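Local coordinates for protein histone-lysine N-methyltransferase, H3 lysine-9 specific SUVH6 (PDB 6A5K) that probably methylates histone H3 at its K9 site with S-adenosylmethionine as methyl donor, and belongs to a plant family that binds methylated non-CG DNA, at residues A[271-283]-A[379-391]. The protein carries 1 engineered substitution. Residues are numbered along the deposited sequence; the frame is centred on the assembly and turned at random.
Sequences TYTVKLIYPDWCR and ICEYVGELLEDSE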
loop_
_atom_site.group_PDB
_atom_site.type_symbol
_atom_site.label_atom_id
_atom_site.label_comp_id
_atom_site.label_asym_id
_atom_site.label_seq_id
_atom_site.Cartn_x
_atom_site.Cartn_y
_atom_site.Cartn_z
ATOM N N THR A 271 23.115 -1.639 16.672
ATOM C CA THR A 271 22.650 -0.574 17.556
ATOM C C THR A 271 21.491 0.190 16.922
ATOM O O THR A 271 21.649 0.813 15.870
ATOM C CB THR A 271 23.786 0.409 17.898
ATOM O OG1 THR A 271 24.893 -0.316 18.450
ATOM C CG2 THR A 271 23.319 1.458 18.902
ATOM N N TYR A 272 20.324 0.146 17.558
ATOM C CA TYR A 272 19.160 0.807 16.987
ATOM C C TYR A 272 19.292 2.315 17.122
ATOM O O TYR A 272 19.615 2.821 18.191
ATOM C CB TYR A 272 17.855 0.335 17.648
ATOM C CG TYR A 272 16.653 0.625 16.774
ATOM C CD1 TYR A 272 16.082 1.892 16.740
ATOM C CD2 TYR A 272 16.117 -0.356 15.957
ATOM C CE1 TYR A 272 14.998 2.171 15.918
ATOM C CE2 TYR A 272 15.037 -0.091 15.131
ATOM C CZ TYR A 272 14.478 1.170 15.117
ATOM O OH TYR A 272 13.406 1.423 14.292
ATOM N N THR A 273 19.030 3.028 16.033
ATOM C CA THR A 273 19.114 4.483 16.040
ATOM C C THR A 273 17.928 5.112 15.315
ATOM O O THR A 273 17.605 4.718 14.193
ATOM C CB THR A 273 20.414 4.970 15.370
ATOM O OG1 THR A 273 21.513 4.153 15.796
ATOM C CG2 THR A 273 20.681 6.417 15.740
ATOM N N VAL A 274 17.282 6.087 15.945
ATOM C CA VAL A 274 16.185 6.802 15.295
ATOM C C VAL A 274 16.677 8.111 14.671
ATOM O O VAL A 274 15.916 8.830 14.028
ATOM C CB VAL A 274 15.030 7.119 16.275
ATOM C CG1 VAL A 274 14.636 5.881 17.058
ATOM C CG2 VAL A 274 15.433 8.235 17.224
ATOM N N LYS A 275 17.957 8.413 14.855
ATOM C CA LYS A 275 18.510 9.659 14.333
ATOM C C LYS A 275 19.661 9.431 13.359
ATOM O O LYS A 275 20.525 8.584 13.580
ATOM C CB LYS A 275 18.975 10.559 15.485
ATOM C CG LYS A 275 17.857 10.956 16.433
ATOM C CD LYS A 275 17.657 12.463 16.458
ATOM C CE LYS A 275 18.105 13.058 17.786
ATOM N NZ LYS A 275 17.364 14.314 18.112
ATOM N N LEU A 276 19.667 10.207 12.281
ATOM C CA LEU A 276 20.767 10.158 11.330
ATOM C C LEU A 276 22.070 10.592 11.986
ATOM O O LEU A 276 22.089 11.493 12.827
ATOM C CB LEU A 276 20.474 11.043 10.118
ATOM C CG LEU A 276 19.463 10.505 9.109
ATOM C CD1 LEU A 276 19.125 11.585 8.090
ATOM C CD2 LEU A 276 20.024 9.264 8.425
ATOM N N ILE A 277 23.158 9.934 11.609
ATOM C CA ILE A 277 24.472 10.333 12.084
ATOM C C ILE A 277 25.216 11.038 10.960
ATOM O O ILE A 277 25.521 10.438 9.929
ATOM C CB ILE A 277 25.273 9.131 12.591
ATOM C CG1 ILE A 277 24.474 8.409 13.679
ATOM C CG2 ILE A 277 26.653 9.571 13.097
ATOM C CD1 ILE A 277 25.022 7.060 14.035
ATOM N N TYR A 278 25.477 12.325 11.163
ATOM C CA TYR A 278 26.136 13.149 10.161
ATOM C C TYR A 278 27.632 13.209 10.405
ATOM O O TYR A 278 28.080 13.168 11.552
ATOM C CB TYR A 278 25.571 14.573 10.172
ATOM C CG TYR A 278 24.153 14.719 9.660
ATOM C CD1 TYR A 278 23.891 14.841 8.301
ATOM C CD2 TYR A 278 23.077 14.758 10.539
ATOM C CE1 TYR A 278 22.597 14.984 7.831
ATOM C CE2 TYR A 278 21.781 14.901 10.079
ATOM C CZ TYR A 278 21.546 15.011 8.723
ATOM O OH TYR A 278 20.256 15.152 8.257
ATOM N N PRO A 279 28.421 13.302 9.325
ATOM C CA PRO A 279 29.789 13.775 9.538
ATOM C C PRO A 279 29.713 15.220 10.022
ATOM O O PRO A 279 28.687 15.873 9.815
ATOM C CB PRO A 279 30.436 13.669 8.150
ATOM C CG PRO A 279 29.534 12.753 7.365
ATOM C CD PRO A 279 28.157 12.975 7.915
ATOM N N ASP A 280 30.767 15.715 10.656
ATOM C CA ASP A 280 30.716 17.050 11.239
ATOM C C ASP A 280 30.663 18.148 10.174
ATOM O O ASP A 280 29.985 19.164 10.354
ATOM C CB ASP A 280 31.904 17.260 12.171
ATOM C CG ASP A 280 31.964 16.218 13.272
ATOM O OD1 ASP A 280 30.894 15.883 13.825
ATOM O OD2 ASP A 280 33.072 15.737 13.595
ATOM N N TRP A 281 31.344 17.933 9.050
ATOM C CA TRP A 281 31.363 18.930 7.985
ATOM C C TRP A 281 30.087 18.886 7.147
ATOM O O TRP A 281 29.990 19.568 6.128
ATOM C CB TRP A 281 32.594 18.744 7.090
ATOM C CG TRP A 281 32.592 17.472 6.297
ATOM C CD1 TRP A 281 32.121 17.298 5.025
ATOM C CD2 TRP A 281 33.093 16.199 6.716
ATOM N NE1 TRP A 281 32.292 15.992 4.631
ATOM C CE2 TRP A 281 32.888 15.296 5.651
ATOM C CE3 TRP A 281 33.695 15.732 7.889
ATOM C CZ2 TRP A 281 33.260 13.955 5.727
ATOM C CZ3 TRP A 281 34.065 14.400 7.961
ATOM C CH2 TRP A 281 33.848 13.527 6.886
ATOM N N CYS A 282 29.114 18.087 7.580
ATOM C CA CYS A 282 27.838 17.980 6.879
ATOM C C CYS A 282 26.648 18.263 7.790
ATOM O O CYS A 282 25.508 17.981 7.424
ATOM C CB CYS A 282 27.674 16.589 6.257
ATOM S SG CYS A 282 28.959 16.115 5.073
ATOM N N ARG A 283 26.907 18.816 8.972
ATOM C CA ARG A 283 25.828 19.137 9.905
ATOM C C ARG A 283 24.956 20.272 9.362
ATOM O O ARG A 283 25.469 21.294 8.903
ATOM C CB ARG A 283 26.394 19.497 11.280
ATOM C CG ARG A 283 27.049 18.312 11.995
ATOM C CD ARG A 283 26.421 18.050 13.360
ATOM N NE ARG A 283 27.382 18.200 14.450
ATOM C CZ ARG A 283 27.154 17.826 15.705
ATOM N NH1 ARG A 283 25.992 17.276 16.034
ATOM N NH2 ARG A 283 28.086 17.999 16.632
ATOM N N ILE A 379 6.038 5.131 5.441
ATOM C CA ILE A 379 6.373 3.931 6.207
ATOM C C ILE A 379 7.405 4.254 7.282
ATOM O O ILE A 379 7.114 4.249 8.473
ATOM C CB ILE A 379 6.948 2.807 5.308
ATOM C CG1 ILE A 379 6.055 2.558 4.083
ATOM C CG2 ILE A 379 7.175 1.534 6.139
ATOM C CD1 ILE A 379 4.603 2.215 4.431
ATOM N N CYS A 380 8.620 4.541 6.834
ATOM C CA CYS A 380 9.733 4.840 7.726
ATOM C C CYS A 380 10.856 5.463 6.919
ATOM O O CYS A 380 10.804 5.490 5.694
ATOM C CB CYS A 380 10.239 3.575 8.434
ATOM S SG CYS A 380 10.989 2.367 7.308
ATOM N N GLU A 381 11.869 5.954 7.624
ATOM C CA GLU A 381 13.089 6.469 7.008
ATOM C C GLU A 381 14.136 5.366 6.922
ATOM O O GLU A 381 14.096 4.417 7.700
ATOM C CB GLU A 381 13.636 7.654 7.821
ATOM C CG GLU A 381 14.857 8.344 7.218
ATOM C CD GLU A 381 15.174 9.676 7.884
ATOM O OE1 GLU A 381 14.485 10.041 8.858
ATOM O OE2 GLU A 381 16.114 10.361 7.432
ATOM N N TYR A 382 15.067 5.481 5.977
ATOM C CA TYR A 382 16.277 4.670 6.042
ATOM C C TYR A 382 17.295 5.414 6.891
ATOM O O TYR A 382 17.929 6.360 6.428
ATOM C CB TYR A 382 16.847 4.373 4.649
ATOM C CG TYR A 382 17.847 3.237 4.667
ATOM C CD1 TYR A 382 19.181 3.460 4.997
ATOM C CD2 TYR A 382 17.456 1.941 4.362
ATOM C CE1 TYR A 382 20.095 2.417 5.029
ATOM C CE2 TYR A 382 18.362 0.895 4.391
ATOM C CZ TYR A 382 19.681 1.142 4.724
ATOM O OH TYR A 382 20.581 0.101 4.752
ATOM N N VAL A 383 17.436 4.999 8.144
ATOM C CA VAL A 383 18.322 5.699 9.069
ATOM C C VAL A 383 19.624 4.933 9.269
ATOM O O VAL A 383 19.618 3.708 9.403
ATOM C CB VAL A 383 17.631 5.931 10.433
ATOM C CG1 VAL A 383 18.614 6.492 11.458
ATOM C CG2 VAL A 383 16.443 6.867 10.270
ATOM N N GLY A 384 20.736 5.667 9.282
ATOM C CA GLY A 384 22.049 5.100 9.519
ATOM C C GLY A 384 23.073 6.222 9.570
ATOM O O GLY A 384 22.714 7.376 9.804
ATOM N N GLU A 385 24.341 5.896 9.345
ATOM C CA GLU A 385 25.387 6.916 9.306
ATOM C C GLU A 385 25.561 7.427 7.880
ATOM O O GLU A 385 25.761 6.629 6.964
ATOM C CB GLU A 385 26.727 6.374 9.815
ATOM C CG GLU A 385 26.650 5.391 10.970
ATOM C CD GLU A 385 28.029 4.871 11.374
ATOM O OE1 GLU A 385 28.984 5.679 11.430
ATOM O OE2 GLU A 385 28.162 3.653 11.625
ATOM N N LEU A 386 25.482 8.743 7.694
ATOM C CA LEU A 386 25.781 9.364 6.402
ATOM C C LEU A 386 27.277 9.308 6.121
ATOM O O LEU A 386 28.077 9.775 6.927
ATOM C CB LEU A 386 25.320 10.827 6.362
ATOM C CG LEU A 386 23.928 11.206 5.853
ATOM C CD1 LEU A 386 23.607 10.475 4.556
ATOM C CD2 LEU A 386 22.855 10.966 6.910
ATOM N N LEU A 387 27.649 8.762 4.969
ATOM C CA LEU A 387 29.059 8.639 4.590
ATOM C C LEU A 387 29.276 9.047 3.140
ATOM O O LEU A 387 28.413 8.823 2.302
ATOM C CB LEU A 387 29.548 7.198 4.776
ATOM C CG LEU A 387 29.551 6.543 6.159
ATOM C CD1 LEU A 387 30.013 5.100 6.046
ATOM C CD2 LEU A 387 30.434 7.324 7.137
ATOM N N GLU A 388 30.430 9.637 2.842
ATOM C CA GLU A 388 30.890 9.713 1.457
ATOM C C GLU A 388 30.924 8.299 0.893
ATOM O O GLU A 388 31.271 7.362 1.617
ATOM C CB GLU A 388 32.287 10.342 1.358
ATOM C CG GLU A 388 32.418 11.710 1.994
ATOM C CD GLU A 388 33.841 12.238 1.936
ATOM O OE1 GLU A 388 34.036 13.364 1.436
ATOM O OE2 GLU A 388 34.764 11.525 2.389
ATOM N N ASP A 389 30.573 8.147 -0.383
ATOM C CA ASP A 389 30.581 6.829 -1.027
ATOM C C ASP A 389 31.901 6.091 -0.816
ATOM O O ASP A 389 31.903 4.906 -0.499
ATOM C CB ASP A 389 30.303 6.946 -2.531
ATOM C CG ASP A 389 28.847 7.266 -2.839
ATOM O OD1 ASP A 389 27.987 7.129 -1.939
ATOM O OD2 ASP A 389 28.561 7.641 -3.996
ATOM N N SER A 390 33.020 6.797 -0.977
ATOM C CA SER A 390 34.342 6.179 -0.844
ATOM C C SER A 390 34.586 5.648 0.568
ATOM O O SER A 390 35.204 4.598 0.752
ATOM C CB SER A 390 35.440 7.176 -1.225
ATOM O OG SER A 390 35.499 8.242 -0.294
ATOM N N GLU A 391 34.089 6.372 1.564
ATOM C CA GLU A 391 34.205 5.927 2.944
ATOM C C GLU A 391 33.352 4.684 3.220
ATOM O O GLU A 391 33.807 3.754 3.887
ATOM C CB GLU A 391 33.814 7.050 3.901
ATOM C CG GLU A 391 34.052 6.711 5.366
ATOM C CD GLU A 391 35.505 6.359 5.651
ATOM O OE1 GLU A 391 36.403 6.990 5.052
ATOM O OE2 GLU A 391 35.749 5.450 6.474
#
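L276 packs against E381, G384 and L386, and its branches can be taken in turn from the root. CB sits 4.0 Å from CD2 of L386. CG, anti to its own carbonyl carbon (chi1 -75°), leads the fork toward E381 and L386. CD1 packs 3.3 Å from E381 OE2, a carboxylate oxygen whose polar partner is H477 ND1, and L276 CD2 touches both G384 O and L386 CD2, each at 3.6 Å. Cut back to an alanine, this position would probably leave a gap beside L386 and take the apolar cover from E381 OE2. Beneath this cluster the backbones run parallel and form a single beta bridge, I277 with E385: I277 N donates almost straight (173°) to G384 O, and L386 N returns a 2.8 Å bond to I277 O. At the bridge the I277 and E385 side chains lie side by side, pointing the same way, with CD1 of I277 against CG of E385. The bridge lays an extended piece of the pre-SET region along the outer strand 385-388 of a small SET-domain sheet, and Y382, just before it, comes near the bound S-adenosylmethionine. On one side of the bridge V383 CG1, anti to its backbone N (chi1 172°), touches the carbonyl oxygens of both T273 and K275. On the other, the P279 ring crosses L386 at about a right angle, its CG 3.3 Å from L386 O.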